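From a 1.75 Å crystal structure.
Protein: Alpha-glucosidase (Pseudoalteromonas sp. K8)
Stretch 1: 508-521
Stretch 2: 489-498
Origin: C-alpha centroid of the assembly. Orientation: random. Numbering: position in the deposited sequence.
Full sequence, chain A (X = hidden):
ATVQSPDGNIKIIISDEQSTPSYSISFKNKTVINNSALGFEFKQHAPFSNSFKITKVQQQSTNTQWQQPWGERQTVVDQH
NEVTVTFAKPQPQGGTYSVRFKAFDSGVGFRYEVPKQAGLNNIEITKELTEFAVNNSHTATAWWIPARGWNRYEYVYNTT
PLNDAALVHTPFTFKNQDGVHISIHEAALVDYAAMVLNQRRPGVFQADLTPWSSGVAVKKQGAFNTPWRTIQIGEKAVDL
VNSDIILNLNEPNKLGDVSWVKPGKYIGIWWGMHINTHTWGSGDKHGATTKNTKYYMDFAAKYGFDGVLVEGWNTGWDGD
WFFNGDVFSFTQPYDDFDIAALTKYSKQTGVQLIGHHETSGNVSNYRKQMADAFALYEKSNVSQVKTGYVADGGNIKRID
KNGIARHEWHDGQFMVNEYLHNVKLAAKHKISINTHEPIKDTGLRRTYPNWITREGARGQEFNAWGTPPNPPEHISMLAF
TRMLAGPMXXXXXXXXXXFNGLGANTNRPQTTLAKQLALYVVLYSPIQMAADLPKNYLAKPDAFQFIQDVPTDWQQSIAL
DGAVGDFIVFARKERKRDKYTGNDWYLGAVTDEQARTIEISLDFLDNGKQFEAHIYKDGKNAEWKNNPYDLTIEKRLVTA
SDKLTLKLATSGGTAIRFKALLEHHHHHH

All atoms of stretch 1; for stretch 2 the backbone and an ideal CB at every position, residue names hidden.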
ATOM      1  N   ARG A 508      14.450   2.541  18.023  1.00 13.84           N
ATOM      2  CA  ARG A 508      13.332   1.819  18.613  1.00 12.03           C
ATOM      3  C   ARG A 508      12.064   2.386  18.005  1.00 11.32           C
ATOM      4  O   ARG A 508      12.091   3.497  17.465  1.00 12.75           O
ATOM      5  CB  ARG A 508      13.302   1.994  20.139  1.00 13.02           C
ATOM      6  CG  ARG A 508      13.475   3.454  20.538  1.00 13.14           C
ATOM      7  CD  ARG A 508      12.931   3.783  21.927  1.00 13.53           C
ATOM      8  NE  ARG A 508      11.473   3.709  22.000  1.00 13.13           N
ATOM      9  CZ  ARG A 508      10.741   4.337  22.918  1.00 13.77           C
ATOM     10  NH1 ARG A 508      11.327   5.114  23.828  1.00 12.75           N
ATOM     11  NH2 ARG A 508       9.420   4.194  22.923  1.00 12.22           N
ATOM     12  N   PRO A 509      10.942   1.663  18.070  1.00 12.52           N
ATOM     13  CA  PRO A 509       9.664   2.318  17.747  1.00 11.42           C
ATOM     14  C   PRO A 509       9.444   3.454  18.729  1.00 12.03           C
ATOM     15  O   PRO A 509       9.507   3.268  19.946  1.00 12.08           O
ATOM     16  CB  PRO A 509       8.622   1.199  17.908  1.00 12.63           C
ATOM     17  CG  PRO A 509       9.422  -0.090  17.800  1.00 12.82           C
ATOM     18  CD  PRO A 509      10.753   0.246  18.433  1.00 12.38           C
ATOM     19  N   GLN A 510       9.241   4.651  18.190  1.00 11.28           N
ATOM     20  CA  GLN A 510       9.039   5.830  19.027  1.00 11.25           C
ATOM     21  C   GLN A 510       7.547   5.992  19.314  1.00 12.06           C
ATOM     22  O   GLN A 510       6.886   6.931  18.873  1.00 12.59           O
ATOM     23  CB  GLN A 510       9.641   7.055  18.353  1.00 10.34           C
ATOM     24  CG  GLN A 510      11.149   6.911  18.203  1.00 10.48           C
ATOM     25  CD  GLN A 510      11.827   8.193  17.775  1.00 13.49           C
ATOM     26  OE1 GLN A 510      11.269   8.981  17.001  1.00 13.89           O
ATOM     27  NE2 GLN A 510      13.038   8.417  18.284  1.00 11.95           N
ATOM     28  N   THR A 511       7.016   4.997  20.028  1.00 11.08           N
ATOM     29  CA  THR A 511       5.588   4.885  20.307  1.00 10.74           C
ATOM     30  C   THR A 511       5.406   4.302  21.701  1.00 12.32           C
ATOM     31  O   THR A 511       6.353   3.812  22.323  1.00 11.24           O
ATOM     32  CB  THR A 511       4.845   3.986  19.298  1.00 13.57           C
ATOM     33  OG1 THR A 511       5.005   2.610  19.667  1.00 14.55           O
ATOM     34  CG2 THR A 511       5.343   4.187  17.863  1.00 11.90           C
ATOM     35  N   THR A 512       4.166   4.355  22.187  1.00 12.84           N
ATOM     36  CA  THR A 512       3.777   3.611  23.373  1.00 12.43           C
ATOM     37  C   THR A 512       3.364   2.195  22.979  1.00 11.98           C
ATOM     38  O   THR A 512       3.222   1.861  21.802  1.00 11.10           O
ATOM     39  CB  THR A 512       2.616   4.292  24.108  1.00 12.68           C
ATOM     40  OG1 THR A 512       1.443   4.238  23.286  1.00 12.82           O
ATOM     41  CG2 THR A 512       2.948   5.743  24.443  1.00 12.18           C
ATOM     42  N   LEU A 513       3.158   1.363  24.003  1.00 12.70           N
ATOM     43  CA  LEU A 513       2.709  -0.006  23.782  1.00 12.19           C
ATOM     44  C   LEU A 513       1.309  -0.040  23.184  1.00 12.98           C
ATOM     45  O   LEU A 513       1.041  -0.805  22.253  1.00 14.04           O
ATOM     46  CB  LEU A 513       2.747  -0.772  25.107  1.00 12.43           C
ATOM     47  CG  LEU A 513       2.294  -2.228  25.116  1.00 16.49           C
ATOM     48  CD1 LEU A 513       3.154  -3.065  24.192  1.00 15.89           C
ATOM     49  CD2 LEU A 513       2.378  -2.753  26.550  1.00 15.33           C
ATOM     50  N   ALA A 514       0.397   0.779  23.712  1.00 12.90           N
ATOM     51  CA  ALA A 514      -0.961   0.784  23.181  1.00 12.33           C
ATOM     52  C   ALA A 514      -0.987   1.208  21.716  1.00 13.26           C
ATOM     53  O   ALA A 514      -1.822   0.726  20.946  1.00 11.96           O
ATOM     54  CB  ALA A 514      -1.851   1.695  24.030  1.00 13.25           C
ATOM     55  N   LYS A 515      -0.073   2.087  21.299  1.00 11.60           N
ATOM     56  CA  LYS A 515      -0.035   2.463  19.886  1.00 12.02           C
ATOM     57  C   LYS A 515       0.316   1.260  19.015  1.00 11.55           C
ATOM     58  O   LYS A 515      -0.212   1.111  17.903  1.00 12.30           O
ATOM     59  CB  LYS A 515       0.956   3.611  19.671  1.00 10.47           C
ATOM     60  CG  LYS A 515       1.140   4.006  18.198  1.00 11.79           C
ATOM     61  CD  LYS A 515       1.662   5.431  18.089  1.00 13.16           C
ATOM     62  CE  LYS A 515       2.074   5.788  16.668  1.00 13.30           C
ATOM     63  NZ  LYS A 515       2.716   7.135  16.659  1.00 12.41           N
ATOM     64  N   GLN A 516       1.188   0.372  19.511  1.00 10.64           N
ATOM     65  CA  GLN A 516       1.502  -0.841  18.760  1.00 10.57           C
ATOM     66  C   GLN A 516       0.264  -1.707  18.564  1.00 13.99           C
ATOM     67  O   GLN A 516       0.102  -2.334  17.512  1.00 16.49           O
ATOM     68  CB  GLN A 516       2.599  -1.637  19.463  1.00 10.81           C
ATOM     69  CG  GLN A 516       3.970  -0.972  19.425  1.00 13.53           C
ATOM     70  CD  GLN A 516       4.484  -0.804  18.011  1.00 14.63           C
ATOM     71  OE1 GLN A 516       4.507  -1.760  17.228  1.00 13.19           O
ATOM     72  NE2 GLN A 516       4.864   0.425  17.661  1.00 13.07           N
ATOM     73  N   LEU A 517      -0.624  -1.755  19.566  1.00 11.66           N
ATOM     74  CA  LEU A 517      -1.865  -2.512  19.415  1.00 11.26           C
ATOM     75  C   LEU A 517      -2.806  -1.836  18.421  1.00 12.27           C
ATOM     76  O   LEU A 517      -3.443  -2.507  17.595  1.00 12.93           O
ATOM     77  CB  LEU A 517      -2.553  -2.662  20.769  1.00 11.72           C
ATOM     78  CG  LEU A 517      -1.753  -3.380  21.850  1.00 13.22           C
ATOM     79  CD1 LEU A 517      -2.537  -3.398  23.148  1.00 13.61           C
ATOM     80  CD2 LEU A 517      -1.423  -4.792  21.398  1.00 12.79           C
ATOM     81  N   ALA A 518      -2.903  -0.509  18.490  1.00 13.07           N
ATOM     82  CA  ALA A 518      -3.800   0.227  17.607  1.00 11.44           C
ATOM     83  C   ALA A 518      -3.475  -0.003  16.134  1.00 12.80           C
ATOM     84  O   ALA A 518      -4.372   0.078  15.282  1.00 11.54           O
ATOM     85  CB  ALA A 518      -3.732   1.716  17.940  1.00 10.65           C
ATOM     86  N   LEU A 519      -2.206  -0.288  15.810  1.00 12.18           N
ATOM     87  CA  LEU A 519      -1.819  -0.461  14.408  1.00 10.20           C
ATOM     88  C   LEU A 519      -2.632  -1.546  13.714  1.00 12.81           C
ATOM     89  O   LEU A 519      -2.827  -1.487  12.496  1.00 13.60           O
ATOM     90  CB  LEU A 519      -0.337  -0.803  14.304  1.00  9.74           C
ATOM     91  CG  LEU A 519       0.644   0.251  14.806  1.00 12.03           C
ATOM     92  CD1 LEU A 519       2.081  -0.224  14.592  1.00 11.73           C
ATOM     93  CD2 LEU A 519       0.393   1.585  14.113  1.00 14.36           C
ATOM     94  N   TYR A 520      -3.091  -2.557  14.457  1.00 10.93           N
ATOM     95  CA  TYR A 520      -3.810  -3.660  13.830  1.00 10.59           C
ATOM     96  C   TYR A 520      -5.155  -3.226  13.275  1.00 13.61           C
ATOM     97  O   TYR A 520      -5.723  -3.930  12.433  1.00 15.20           O
ATOM     98  CB  TYR A 520      -3.984  -4.818  14.831  1.00 11.67           C
ATOM     99  CG  TYR A 520      -2.673  -5.532  15.067  1.00 11.38           C
ATOM    100  CD1 TYR A 520      -2.291  -6.600  14.268  1.00 12.58           C
ATOM    101  CD2 TYR A 520      -1.795  -5.099  16.045  1.00 11.85           C
ATOM    102  CE1 TYR A 520      -1.081  -7.236  14.453  1.00 14.06           C
ATOM    103  CE2 TYR A 520      -0.574  -5.726  16.236  1.00 12.38           C
ATOM    104  CZ  TYR A 520      -0.224  -6.795  15.438  1.00 13.50           C
ATOM    105  OH  TYR A 520       0.989  -7.414  15.623  1.00 13.21           O
ATOM    106  N   VAL A 521      -5.687  -2.097  13.735  1.00 11.50           N
ATOM    107  CA  VAL A 521      -6.912  -1.562  13.174  1.00 12.38           C
ATOM    108  C   VAL A 521      -6.654  -0.327  12.319  1.00 13.16           C
ATOM    109  O   VAL A 521      -7.407  -0.078  11.373  1.00 14.41           O
ATOM    110  CB  VAL A 521      -7.944  -1.258  14.283  1.00 11.57           C
ATOM    111  CG1 VAL A 521      -9.326  -0.973  13.672  1.00 11.35           C
ATOM    112  CG2 VAL A 521      -8.022  -2.423  15.263  1.00 12.12           C
ATOM    113  N   UNK A 489       2.017  -4.164   4.475  1.00 10.88           N
ATOM    114  CA  UNK A 489       2.658  -5.077   5.425  1.00 10.63           C
ATOM    115  C   UNK A 489       3.628  -4.261   6.283  1.00 13.02           C
ATOM    116  O   UNK A 489       4.827  -4.175   6.011  1.00 14.84           O
ATOM    117  CB  UNK A 489       3.382  -6.216   4.704  1.00 10.63           C
ATOM    118  N   UNK A 490       3.087  -3.640   7.342  1.00 11.66           N
ATOM    119  CA  UNK A 490       3.878  -2.774   8.221  1.00 11.79           C
ATOM    120  C   UNK A 490       4.677  -3.560   9.261  1.00 11.48           C
ATOM    121  O   UNK A 490       5.680  -3.048   9.780  1.00 11.14           O
ATOM    122  CB  UNK A 490       2.959  -1.777   8.930  1.00 11.79           C
ATOM    123  N   UNK A 491       4.271  -4.801   9.540  1.00 12.73           N
ATOM    124  CA  UNK A 491       4.703  -5.683  10.630  1.00 12.03           C
ATOM    125  C   UNK A 491       4.562  -4.970  11.977  1.00 12.89           C
ATOM    126  O   UNK A 491       5.562  -4.634  12.624  1.00 11.86           O
ATOM    127  CB  UNK A 491       6.149  -6.134  10.417  1.00 12.03           C
ATOM    128  N   UNK A 492       3.334  -4.755  12.449  1.00 12.25           N
ATOM    129  CA  UNK A 492       3.120  -4.095  13.740  1.00 11.42           C
ATOM    130  C   UNK A 492       3.410  -5.039  14.904  1.00 13.64           C
ATOM    131  O   UNK A 492       3.761  -6.206  14.727  1.00 13.55           O
ATOM    132  CB  UNK A 492       1.685  -3.573  13.838  1.00 11.42           C
ATOM    133  N   UNK A 493       3.265  -4.507  16.119  1.00 13.30           N
ATOM    134  CA  UNK A 493       3.212  -5.357  17.298  1.00 11.38           C
ATOM    135  C   UNK A 493       4.519  -5.587  18.034  1.00 13.39           C
ATOM    136  O   UNK A 493       4.735  -6.673  18.578  1.00 13.68           O
ATOM    137  CB  UNK A 493       2.647  -6.719  16.890  1.00 11.38           C
ATOM    138  N   UNK A 494       5.397  -4.592  18.090  1.00 12.36           N
ATOM    139  CA  UNK A 494       6.619  -4.736  18.881  1.00 12.32           C
ATOM    140  C   UNK A 494       6.285  -4.455  20.342  1.00 14.03           C
ATOM    141  O   UNK A 494       5.805  -3.369  20.686  1.00 15.20           O
ATOM    142  CB  UNK A 494       7.719  -3.798  18.380  1.00 12.32           C
ATOM    143  N   UNK A 495       6.528  -5.442  21.204  1.00 12.67           N
ATOM    144  CA  UNK A 495       6.244  -5.343  22.630  1.00 12.57           C
ATOM    145  C   UNK A 495       7.462  -4.988  23.459  1.00 15.45           C
ATOM    146  O   UNK A 495       7.319  -4.321  24.486  1.00 16.20           O
ATOM    147  CB  UNK A 495       5.656  -6.663  23.134  1.00 12.57           C
ATOM    148  N   UNK A 496       8.647  -5.456  23.077  1.00 14.08           N
ATOM    149  CA  UNK A 496       9.875  -5.013  23.732  1.00 14.14           C
ATOM    150  C   UNK A 496      10.398  -3.822  22.936  1.00 15.81           C
ATOM    151  O   UNK A 496      10.990  -3.978  21.861  1.00 14.98           O
ATOM    152  CB  UNK A 496      10.913  -6.134  23.814  1.00 14.14           C
ATOM    153  N   UNK A 497      10.161  -2.624  23.464  1.00 13.41           N
ATOM    154  CA  UNK A 497      10.612  -1.384  22.856  1.00 15.05           C
ATOM    155  C   UNK A 497      11.965  -0.939  23.386  1.00 16.26           C
ATOM    156  O   UNK A 497      12.420   0.155  23.036  1.00 17.88           O
ATOM    157  CB  UNK A 497       9.577  -0.281  23.089  1.00 15.05           C
ATOM    158  N   UNK A 498      12.616  -1.760  24.217  1.00 15.45           N
ATOM    159  CA  UNK A 498      13.766  -1.343  25.011  1.00 15.68           C
ATOM    160  C   UNK A 498      15.079  -1.984  24.578  1.00 15.47           C
ATOM    161  O   UNK A 498      16.083  -1.803  25.270  1.00 16.03           O
ATOM    162  CB  UNK A 498      13.511  -1.666  26.485  1.00 15.68           C
TER

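Position 489 has nothing of stretch 1 within 5.5 Å of its ideal CB, so this contact sets no preference. It is Asp 489, whose carboxylate is hydrogen-bonded elsewhere in the structure.

At position 490 the CA-to-CB bond points toward stretch 1. A long side chain could reach the apolar end of Leu 519; a large aliphatic or aromatic one would suit. It is Phe 490, with CE2 3.7 Å from Leu 519 CD1.

Position 491 points away, and its phi/psi of 53/71 is a left-handed region that glycine or asparagine enters more easily. It is Thr 491, whose OG1 donates to the O of Phe 490 at 2.8 Å.

Position 492 faces the helix. Its ideal CB lies 3.5 Å from Leu 519 CD1 and 3.9 Å from Tyr 520 CE2. Space is tight and apolar, so a compact side chain such as alanine, valine or proline fits, and phi of -76° allows proline. It is Pro 492. Its CG sits over the Tyr 520 ring, 3.7 Å from the centroid, a CH-pi contact.

Position 493 has phi/psi of 94/35. An ideal CB would lie 2.2 Å from Tyr 520 OH and would also jam against the preceding carbonyl O. Both point to glycine, and it is Gly 493. Without a side chain, its CA comes 3.5 Å from Tyr 520 OH at the ring edge. Its N donates to Gln 516 OE1 at 3.2 Å.

Position 494 points sideways, its ideal CB near Pro 509. Several apolar side chains would do. It is Ile 494, with CG2 4.1 Å from Pro 509 CG. Its N also donates to Gln 516 OE1, at 3.1 Å, so one acceptor holds two successive amides.

Position 495 points away, yet its ideal CB is 4.5 Å from Leu 513 CD1. A long apolar side chain could turn back to the leucines. It is Phe 495. Leu 513 CD1 lies over its face, 4.0 Å from the ring centroid, while Leu 517 CD2 meets the edge, 3.8 Å from Phe 495 CE1.

Position 496 points away and is unconstrained here. It is Asp 496; its OD1 accepts from the N of position 498 at 2.9 Å.

Position 497 points toward a hollow bordered by Arg 508, Pro 509 and Thr 511. Leucine, isoleucine or methionine could fill it. It is Leu 497, with the largest covered area of either stretch. Its CD2 is 3.6 Å from Pro 509 CG, its CD1 3.7 Å from Thr 511 O.

Position 498 points away, leaving the choice open. It is Ser 498, whose OG is hydrogen-bonded elsewhere in the structure.

Stretch 2 (489-498) DFTPGIFDLS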
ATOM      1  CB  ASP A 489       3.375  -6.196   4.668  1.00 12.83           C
ATOM      2  CG  ASP A 489       3.968  -7.270   5.590  1.00 17.76           C
ATOM      3  OD1 ASP A 489       3.289  -7.678   6.568  1.00 19.04           O
ATOM      4  OD2 ASP A 489       5.113  -7.729   5.312  1.00 14.97           O
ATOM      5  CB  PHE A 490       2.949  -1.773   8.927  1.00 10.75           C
ATOM      6  CG  PHE A 490       3.674  -0.772   9.794  1.00 10.32           C
ATOM      7  CD1 PHE A 490       4.132   0.423   9.256  1.00  9.78           C
ATOM      8  CD2 PHE A 490       3.905  -1.035  11.144  1.00 10.46           C
ATOM      9  CE1 PHE A 490       4.818   1.344  10.046  1.00 10.39           C
ATOM     10  CE2 PHE A 490       4.596  -0.122  11.946  1.00 11.23           C
ATOM     11  CZ  PHE A 490       5.053   1.068  11.391  1.00 12.63           C
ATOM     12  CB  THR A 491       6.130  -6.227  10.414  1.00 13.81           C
ATOM     13  OG1 THR A 491       7.118  -5.224  10.671  1.00 14.07           O
ATOM     14  CG2 THR A 491       6.308  -6.750   8.985  1.00 12.77           C
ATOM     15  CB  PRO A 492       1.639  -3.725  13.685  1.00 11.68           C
ATOM     16  CG  PRO A 492       1.039  -4.808  12.867  1.00 14.95           C
ATOM     17  CD  PRO A 492       2.058  -5.104  11.799  1.00 12.43           C
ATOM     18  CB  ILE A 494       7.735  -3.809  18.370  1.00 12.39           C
ATOM     19  CG1 ILE A 494       8.174  -4.221  16.961  1.00 11.23           C
ATOM     20  CG2 ILE A 494       8.942  -3.842  19.309  1.00 12.21           C
ATOM     21  CD1 ILE A 494       8.708  -5.651  16.878  1.00 11.63           C
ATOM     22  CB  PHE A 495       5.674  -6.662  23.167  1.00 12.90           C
ATOM     23  CG  PHE A 495       4.180  -6.778  23.031  1.00 12.85           C
ATOM     24  CD1 PHE A 495       3.492  -6.013  22.108  1.00 14.55           C
ATOM     25  CD2 PHE A 495       3.465  -7.650  23.840  1.00 13.33           C
ATOM     26  CE1 PHE A 495       2.108  -6.128  21.982  1.00 15.12           C
ATOM     27  CE2 PHE A 495       2.086  -7.762  23.731  1.00 14.55           C
ATOM     28  CZ  PHE A 495       1.403  -7.002  22.802  1.00 13.76           C
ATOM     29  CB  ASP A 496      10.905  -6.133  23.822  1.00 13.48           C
ATOM     30  CG  ASP A 496      12.241  -5.642  24.392  1.00 20.26           C
ATOM     31  OD1 ASP A 496      12.261  -4.544  25.001  1.00 18.01           O
ATOM     32  OD2 ASP A 496      13.265  -6.348  24.232  1.00 18.81           O
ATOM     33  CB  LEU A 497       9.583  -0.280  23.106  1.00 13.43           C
ATOM     34  CG  LEU A 497       8.161  -0.597  22.667  1.00 13.58           C
ATOM     35  CD1 LEU A 497       7.205   0.373  23.326  1.00 16.98           C
ATOM     36  CD2 LEU A 497       8.051  -0.492  21.156  1.00 12.92           C
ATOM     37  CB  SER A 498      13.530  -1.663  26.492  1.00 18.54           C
ATOM     38  OG  SER A 498      12.353  -1.047  26.985  1.00 18.93           O
TER
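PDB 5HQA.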